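Alanine dehydrogenase (Archaeoglobus fulgidus, PDB 1OMO) catalyses, as a homodimer, the reversible NAD-dependent oxidative deamination of L-alanine to pyruvate and ammonium. Local coordinates at residues A36-K41 with T291-I295; F28-L33 with I268-A273. The contacts are given in a common frame with arbitrary orientation. Numbering follows the deposited sequence.

Contact 1 of 2, residues A36-K41 with T291-I295; sequences AQMPPK and TGLAI. With NAD (nicotinamide-adenine-dinucleotide), chain D.
The nicotinamide end of the NAD pocket is bordered here by the segment T291-I295, a loop through the N-cap L293 and then the first residues of helix 294-311; against it packs the extended loop A36-K41, which joins helix 17-32 to strand 42-45. The two segments run at 137° to each other, with M38 and I295 nearest at 6.7 Å between CA atoms. G292 lies beside the carboxamide: its CA is 3.0 Å from NAD O7N, and T291 C is 3.3 Å from N7N. With phi/psi of 91/114, G292 takes a backbone shape in which a CB would strike both O7N and the carbonyl of T291. K41, nearly fully extended (mttt), brings NZ to T291 O at 3.1 Å in a hydrogen bond and to G292 O at 3.0 Å in a weak one, so one ammonium holds two successive carbonyls. M38, with chi1 and chi2 both t and chi3 p, lays SD on the start of the helix: SD is 3.8 Å from L293 CB and accepts a weak hydrogen bond from I295 N at 3.7 Å. M38 CB also packs on I295 CG2 at 3.9 Å. D239 accepts hydrogen bonds from the T291 and G292 amides, and Q243 of helix 241-247 bonds T291 OG1. M54 and A56 of strand 50-58 pack against A294, while Y31 of helix 17-32 packs on M38 and I295.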
loop_
_atom_site.group_PDB
_atom_site.type_symbol
_atom_site.label_atom_id
_atom_site.label_comp_id
_atom_site.label_asym_id
_atom_site.label_seq_id
_atom_site.Cartn_x
_atom_site.Cartn_y
_atom_site.Cartn_z
ATOM N N ALA A 36 -8.137 -13.794 8.853
ATOM C CA ALA A 36 -7.206 -13.098 7.966
ATOM C C ALA A 36 -7.705 -11.672 7.848
ATOM O O ALA A 36 -8.894 -11.399 7.954
ATOM C CB ALA A 36 -7.154 -13.742 6.585
ATOM N N GLN A 37 -6.786 -10.758 7.637
ATOM C CA GLN A 37 -7.165 -9.373 7.524
ATOM C C GLN A 37 -6.775 -8.924 6.090
ATOM O O GLN A 37 -5.710 -9.292 5.576
ATOM C CB GLN A 37 -6.417 -8.659 8.654
ATOM C CG GLN A 37 -6.600 -7.167 8.851
ATOM C CD GLN A 37 -5.752 -6.662 10.046
ATOM O OE1 GLN A 37 -4.651 -7.187 10.325
ATOM N NE2 GLN A 37 -6.256 -5.639 10.739
ATOM N N MET A 38 -7.652 -8.181 5.419
ATOM C CA MET A 38 -7.325 -7.733 4.076
ATOM C C MET A 38 -8.076 -6.492 3.622
ATOM O O MET A 38 -9.278 -6.541 3.371
ATOM C CB MET A 38 -7.551 -8.863 3.041
ATOM C CG MET A 38 -7.234 -8.481 1.599
ATOM S SD MET A 38 -7.577 -9.752 0.377
ATOM C CE MET A 38 -9.329 -9.759 0.459
ATOM N N PRO A 39 -7.372 -5.353 3.528
ATOM C CA PRO A 39 -8.018 -4.124 3.082
ATOM C C PRO A 39 -8.198 -4.166 1.574
ATOM O O PRO A 39 -7.586 -4.976 0.884
ATOM C CB PRO A 39 -7.018 -3.044 3.477
ATOM C CG PRO A 39 -6.380 -3.609 4.717
ATOM C CD PRO A 39 -6.143 -5.043 4.283
ATOM N N PRO A 40 -9.076 -3.308 1.047
ATOM C CA PRO A 40 -9.337 -3.219 -0.393
ATOM C C PRO A 40 -8.004 -2.829 -1.083
ATOM O O PRO A 40 -7.123 -2.236 -0.442
ATOM C CB PRO A 40 -10.348 -2.071 -0.481
ATOM C CG PRO A 40 -11.079 -2.165 0.837
ATOM C CD PRO A 40 -9.975 -2.425 1.813
ATOM N N LYS A 41 -7.850 -3.147 -2.366
ATOM C CA LYS A 41 -6.641 -2.775 -3.085
ATOM C C LYS A 41 -6.655 -1.255 -3.260
ATOM O O LYS A 41 -7.720 -0.647 -3.331
ATOM C CB LYS A 41 -6.609 -3.415 -4.477
ATOM C CG LYS A 41 -6.779 -4.909 -4.535
ATOM C CD LYS A 41 -6.794 -5.379 -5.996
ATOM C CE LYS A 41 -6.906 -6.897 -6.049
ATOM N NZ LYS A 41 -6.829 -7.417 -7.432
ATOM N N THR A 291 -10.363 -12.324 -9.108
ATOM C CA THR A 291 -9.784 -10.993 -9.213
ATOM C C THR A 291 -8.364 -10.892 -8.668
ATOM O O THR A 291 -7.667 -9.937 -8.995
ATOM C CB THR A 291 -10.642 -9.895 -8.496
ATOM O OG1 THR A 291 -10.689 -10.140 -7.082
ATOM C CG2 THR A 291 -12.071 -9.879 -9.039
ATOM N N GLY A 292 -7.934 -11.852 -7.850
ATOM C CA GLY A 292 -6.595 -11.804 -7.243
ATOM C C GLY A 292 -6.657 -11.089 -5.884
ATOM O O GLY A 292 -6.943 -9.887 -5.815
ATOM N N LEU A 293 -6.391 -11.814 -4.799
ATOM C CA LEU A 293 -6.496 -11.199 -3.474
ATOM C C LEU A 293 -5.164 -11.106 -2.734
ATOM O O LEU A 293 -4.321 -11.996 -2.856
ATOM C CB LEU A 293 -7.487 -11.994 -2.629
ATOM C CG LEU A 293 -8.713 -12.645 -3.296
ATOM C CD1 LEU A 293 -9.451 -13.497 -2.237
ATOM C CD2 LEU A 293 -9.628 -11.614 -3.875
ATOM N N ALA A 294 -4.968 -10.046 -1.950
ATOM C CA ALA A 294 -3.711 -9.917 -1.211
ATOM C C ALA A 294 -3.463 -11.137 -0.301
ATOM O O ALA A 294 -2.321 -11.551 -0.117
ATOM C CB ALA A 294 -3.673 -8.603 -0.388
ATOM N N ILE A 295 -4.502 -11.743 0.248
ATOM C CA ILE A 295 -4.239 -12.899 1.103
ATOM C C ILE A 295 -3.538 -14.022 0.333
ATOM O O ILE A 295 -2.760 -14.759 0.924
ATOM C CB ILE A 295 -5.517 -13.433 1.823
ATOM C CG1 ILE A 295 -6.608 -13.803 0.808
ATOM C CG2 ILE A 295 -6.021 -12.395 2.793
ATOM C CD1 ILE A 295 -7.753 -14.624 1.378
HETATM P PA NAD D . -1.124 -12.374 -21.980
HETATM O O1A NAD D . -1.146 -11.123 -22.778
HETATM O O2A NAD D . 0.146 -13.235 -21.987
HETATM O O5B NAD D . -2.356 -13.453 -22.196
HETATM C C5B NAD D . -3.657 -13.060 -22.805
HETATM C C4B NAD D . -3.823 -13.912 -24.090
HETATM O O4B NAD D . -5.167 -13.491 -24.594
HETATM C C3B NAD D . -2.863 -13.577 -25.328
HETATM O O3B NAD D . -2.162 -14.796 -25.799
HETATM C C2B NAD D . -3.774 -12.943 -26.407
HETATM O O2B NAD D . -3.425 -13.044 -27.740
HETATM C C1B NAD D . -5.150 -13.555 -26.001
HETATM N N9A NAD D . -6.275 -12.744 -26.366
HETATM C C8A NAD D . -6.479 -11.379 -26.344
HETATM N N7A NAD D . -7.680 -11.022 -26.748
HETATM C C5A NAD D . -8.344 -12.125 -27.064
HETATM C C6A NAD D . -9.706 -12.346 -27.552
HETATM N N6A NAD D . -10.524 -11.353 -27.791
HETATM N N1A NAD D . -10.041 -13.673 -27.754
HETATM C C2A NAD D . -9.205 -14.714 -27.526
HETATM N N3A NAD D . -7.881 -14.548 -27.061
HETATM C C4A NAD D . -7.504 -13.235 -26.828
HETATM O O3 NAD D . -1.562 -12.269 -20.378
HETATM P PN NAD D . -1.640 -13.352 -19.071
HETATM O O1N NAD D . -1.431 -14.739 -19.619
HETATM O O2N NAD D . -0.809 -12.796 -17.931
HETATM O O5D NAD D . -3.279 -13.153 -18.735
HETATM C C5D NAD D . -3.628 -11.620 -18.794
HETATM C C4D NAD D . -5.012 -11.333 -18.312
HETATM O O4D NAD D . -5.132 -11.925 -16.900
HETATM C C3D NAD D . -5.356 -9.821 -18.125
HETATM O O3D NAD D . -6.771 -9.570 -18.210
HETATM C C2D NAD D . -4.780 -9.581 -16.727
HETATM O O2D NAD D . -5.012 -8.311 -16.213
HETATM C C1D NAD D . -5.404 -10.827 -15.938
HETATM N N1N NAD D . -4.738 -11.360 -14.699
HETATM C C2N NAD D . -5.680 -11.525 -13.593
HETATM C C3N NAD D . -5.125 -12.216 -12.455
HETATM C C7N NAD D . -6.189 -12.385 -11.212
HETATM O O7N NAD D . -5.723 -12.532 -10.046
HETATM N N7N NAD D . -7.529 -12.377 -11.504
HETATM C C4N NAD D . -3.814 -12.735 -12.335
HETATM C C5N NAD D . -2.992 -12.502 -13.512
HETATM C C6N NAD D . -3.447 -11.836 -14.662
#

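Contact 2 of 2, residues F28-L33 with I268-A273; sequences FRLYAL and IGEVIA
F28, A273 and I272 have the most surface buried in this near-perpendicular helix crossing, which joins the C-terminal end of helix 17-32 to helix 268-273, directly after strand 264-267 at the edge of the parallel Rossmann sheet within this chain. The axes cross at -97° and approach to 7.6 Å; F28 and G269 are in register, their CA atoms 4.4 Å apart. The F28 ring (chi1 m) takes I268 CG2 over one face, a CH-pi contact 3.3 Å from the centroid and 5° off the normal, while F28 CB meets I272 CD1 at 3.8 Å. I272 (mt) also reaches R29, CG2 to CB at 4.2 Å. A273 CB lies 4.2 Å from A32 CB and 4.4 Å from L33 CD2. The close crossing fits glycine at 269: a CB there would clash with F28 O, which instead makes a CA-H...O contact with G269 CA at 3.5 Å. Beyond the pair, I272 packs on I115 and Y119 of helix 102-120, and F28 touches Q296 of helix 294-311.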
loop_
_atom_site.group_PDB
_atom_site.type_symbol
_atom_site.label_atom_id
_atom_site.label_comp_id
_atom_site.label_asym_id
_atom_site.label_seq_id
_atom_site.Cartn_x
_atom_site.Cartn_y
_atom_site.Cartn_z
ATOM N N PHE A 28 -8.013 -18.870 1.516
ATOM C CA PHE A 28 -9.443 -18.621 1.331
ATOM C C PHE A 28 -10.220 -19.073 2.566
ATOM O O PHE A 28 -11.109 -18.374 3.043
ATOM C CB PHE A 28 -10.012 -19.373 0.129
ATOM C CG PHE A 28 -9.707 -18.746 -1.185
ATOM C CD1 PHE A 28 -9.842 -17.368 -1.360
ATOM C CD2 PHE A 28 -9.264 -19.517 -2.241
ATOM C CE1 PHE A 28 -9.525 -16.776 -2.574
ATOM C CE2 PHE A 28 -8.947 -18.932 -3.457
ATOM C CZ PHE A 28 -9.076 -17.556 -3.618
ATOM N N ARG A 29 -9.898 -20.264 3.058
ATOM C CA ARG A 29 -10.568 -20.808 4.233
ATOM C C ARG A 29 -10.438 -19.810 5.407
ATOM O O ARG A 29 -11.453 -19.368 5.973
ATOM C CB ARG A 29 -9.948 -22.168 4.566
ATOM C CG ARG A 29 -10.626 -22.903 5.694
ATOM C CD ARG A 29 -9.821 -24.142 6.117
ATOM N NE ARG A 29 -10.064 -24.389 7.535
ATOM C CZ ARG A 29 -9.321 -23.915 8.535
ATOM N NH1 ARG A 29 -8.246 -23.169 8.289
ATOM N NH2 ARG A 29 -9.689 -24.149 9.797
ATOM N N LEU A 30 -9.205 -19.417 5.745
ATOM C CA LEU A 30 -8.996 -18.457 6.844
ATOM C C LEU A 30 -9.740 -17.120 6.672
ATOM O O LEU A 30 -10.371 -16.642 7.607
ATOM C CB LEU A 30 -7.504 -18.181 7.052
ATOM C CG LEU A 30 -6.679 -19.378 7.515
ATOM C CD1 LEU A 30 -5.211 -19.070 7.416
ATOM C CD2 LEU A 30 -7.066 -19.737 8.954
ATOM N N TYR A 31 -9.702 -16.524 5.487
ATOM C CA TYR A 31 -10.376 -15.243 5.320
ATOM C C TYR A 31 -11.873 -15.379 5.518
ATOM O O TYR A 31 -12.504 -14.516 6.098
ATOM C CB TYR A 31 -10.087 -14.615 3.947
ATOM C CG TYR A 31 -10.574 -13.177 3.850
ATOM C CD1 TYR A 31 -10.457 -12.321 4.941
ATOM C CD2 TYR A 31 -11.098 -12.661 2.675
ATOM C CE1 TYR A 31 -10.842 -10.988 4.872
ATOM C CE2 TYR A 31 -11.493 -11.297 2.584
ATOM C CZ TYR A 31 -11.356 -10.471 3.692
ATOM O OH TYR A 31 -11.671 -9.120 3.649
ATOM N N ALA A 32 -12.451 -16.467 5.045
ATOM C CA ALA A 32 -13.884 -16.632 5.218
ATOM C C ALA A 32 -14.222 -16.849 6.712
ATOM O O ALA A 32 -15.336 -16.557 7.121
ATOM C CB ALA A 32 -14.387 -17.798 4.377
ATOM N N LEU A 33 -13.265 -17.349 7.506
ATOM C CA LEU A 33 -13.495 -17.552 8.935
ATOM C C LEU A 33 -13.018 -16.341 9.768
ATOM O O LEU A 33 -12.893 -16.419 10.983
ATOM C CB LEU A 33 -12.780 -18.807 9.421
ATOM C CG LEU A 33 -13.332 -20.110 8.852
ATOM C CD1 LEU A 33 -12.491 -21.289 9.315
ATOM C CD2 LEU A 33 -14.792 -20.269 9.275
ATOM N N ILE A 268 -15.500 -17.915 -2.823
ATOM C CA ILE A 268 -14.900 -19.243 -2.840
ATOM C C ILE A 268 -14.509 -19.714 -1.426
ATOM O O ILE A 268 -14.527 -20.913 -1.146
ATOM C CB ILE A 268 -13.682 -19.263 -3.806
ATOM C CG1 ILE A 268 -13.160 -20.685 -3.974
ATOM C CG2 ILE A 268 -12.602 -18.318 -3.297
ATOM C CD1 ILE A 268 -14.220 -21.666 -4.308
ATOM N N GLY A 269 -14.170 -18.760 -0.541
ATOM C CA GLY A 269 -13.791 -19.073 0.831
ATOM C C GLY A 269 -14.994 -19.622 1.581
ATOM O O GLY A 269 -14.893 -20.562 2.370
ATOM N N GLU A 270 -16.156 -19.043 1.338
ATOM C CA GLU A 270 -17.326 -19.530 2.013
ATOM C C GLU A 270 -17.590 -20.966 1.612
ATOM O O GLU A 270 -17.974 -21.778 2.453
ATOM C CB GLU A 270 -18.542 -18.692 1.675
ATOM C CG GLU A 270 -18.576 -17.350 2.361
ATOM C CD GLU A 270 -19.689 -16.498 1.801
ATOM O OE1 GLU A 270 -19.758 -16.383 0.576
ATOM O OE2 GLU A 270 -20.497 -15.955 2.566
ATOM N N VAL A 271 -17.375 -21.289 0.338
ATOM C CA VAL A 271 -17.608 -22.657 -0.108
ATOM C C VAL A 271 -16.587 -23.595 0.511
ATOM O O VAL A 271 -16.924 -24.669 1.008
ATOM C CB VAL A 271 -17.549 -22.793 -1.655
ATOM C CG1 VAL A 271 -17.627 -24.252 -2.052
ATOM C CG2 VAL A 271 -18.720 -22.037 -2.302
ATOM N N ILE A 272 -15.334 -23.188 0.491
ATOM C CA ILE A 272 -14.315 -24.033 1.037
ATOM C C ILE A 272 -14.561 -24.246 2.537
ATOM O O ILE A 272 -14.397 -25.349 3.047
ATOM C CB ILE A 272 -12.927 -23.417 0.784
ATOM C CG1 ILE A 272 -12.656 -23.390 -0.716
ATOM C CG2 ILE A 272 -11.846 -24.231 1.476
ATOM C CD1 ILE A 272 -11.372 -22.723 -1.087
ATOM N N ALA A 273 -14.985 -23.188 3.223
ATOM C CA ALA A 273 -15.232 -23.260 4.647
ATOM C C ALA A 273 -16.558 -23.937 5.025
ATOM O O ALA A 273 -16.815 -24.181 6.182
ATOM C CB ALA A 273 -15.163 -21.865 5.237
#

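In the fold
Contacts 1 and 2, with centres 13 Å apart, touch each other and draw on helix 17-32 and the loop that follows it. Where they meet, L293 CD1 lies 3.3 Å from F28 CE1, M38 CE is 3.4 Å from Y31 CE2 and I295 CD1 is 3.5 Å from Y31 CB. Their segments alternate along the chain: this N-terminal region packs against the helix following Rossmann strand 264-267 and against the segment that leaves Rossmann strand 285-289 for helix 294-311, all more than 230 residues later. Contact 1 reaches the cofactor directly through T291 and G292; contact 2 lies farther from it, the F28 side chain about 9 Å from NAD and about 7 Å from that of S290, an NAD-binding residue.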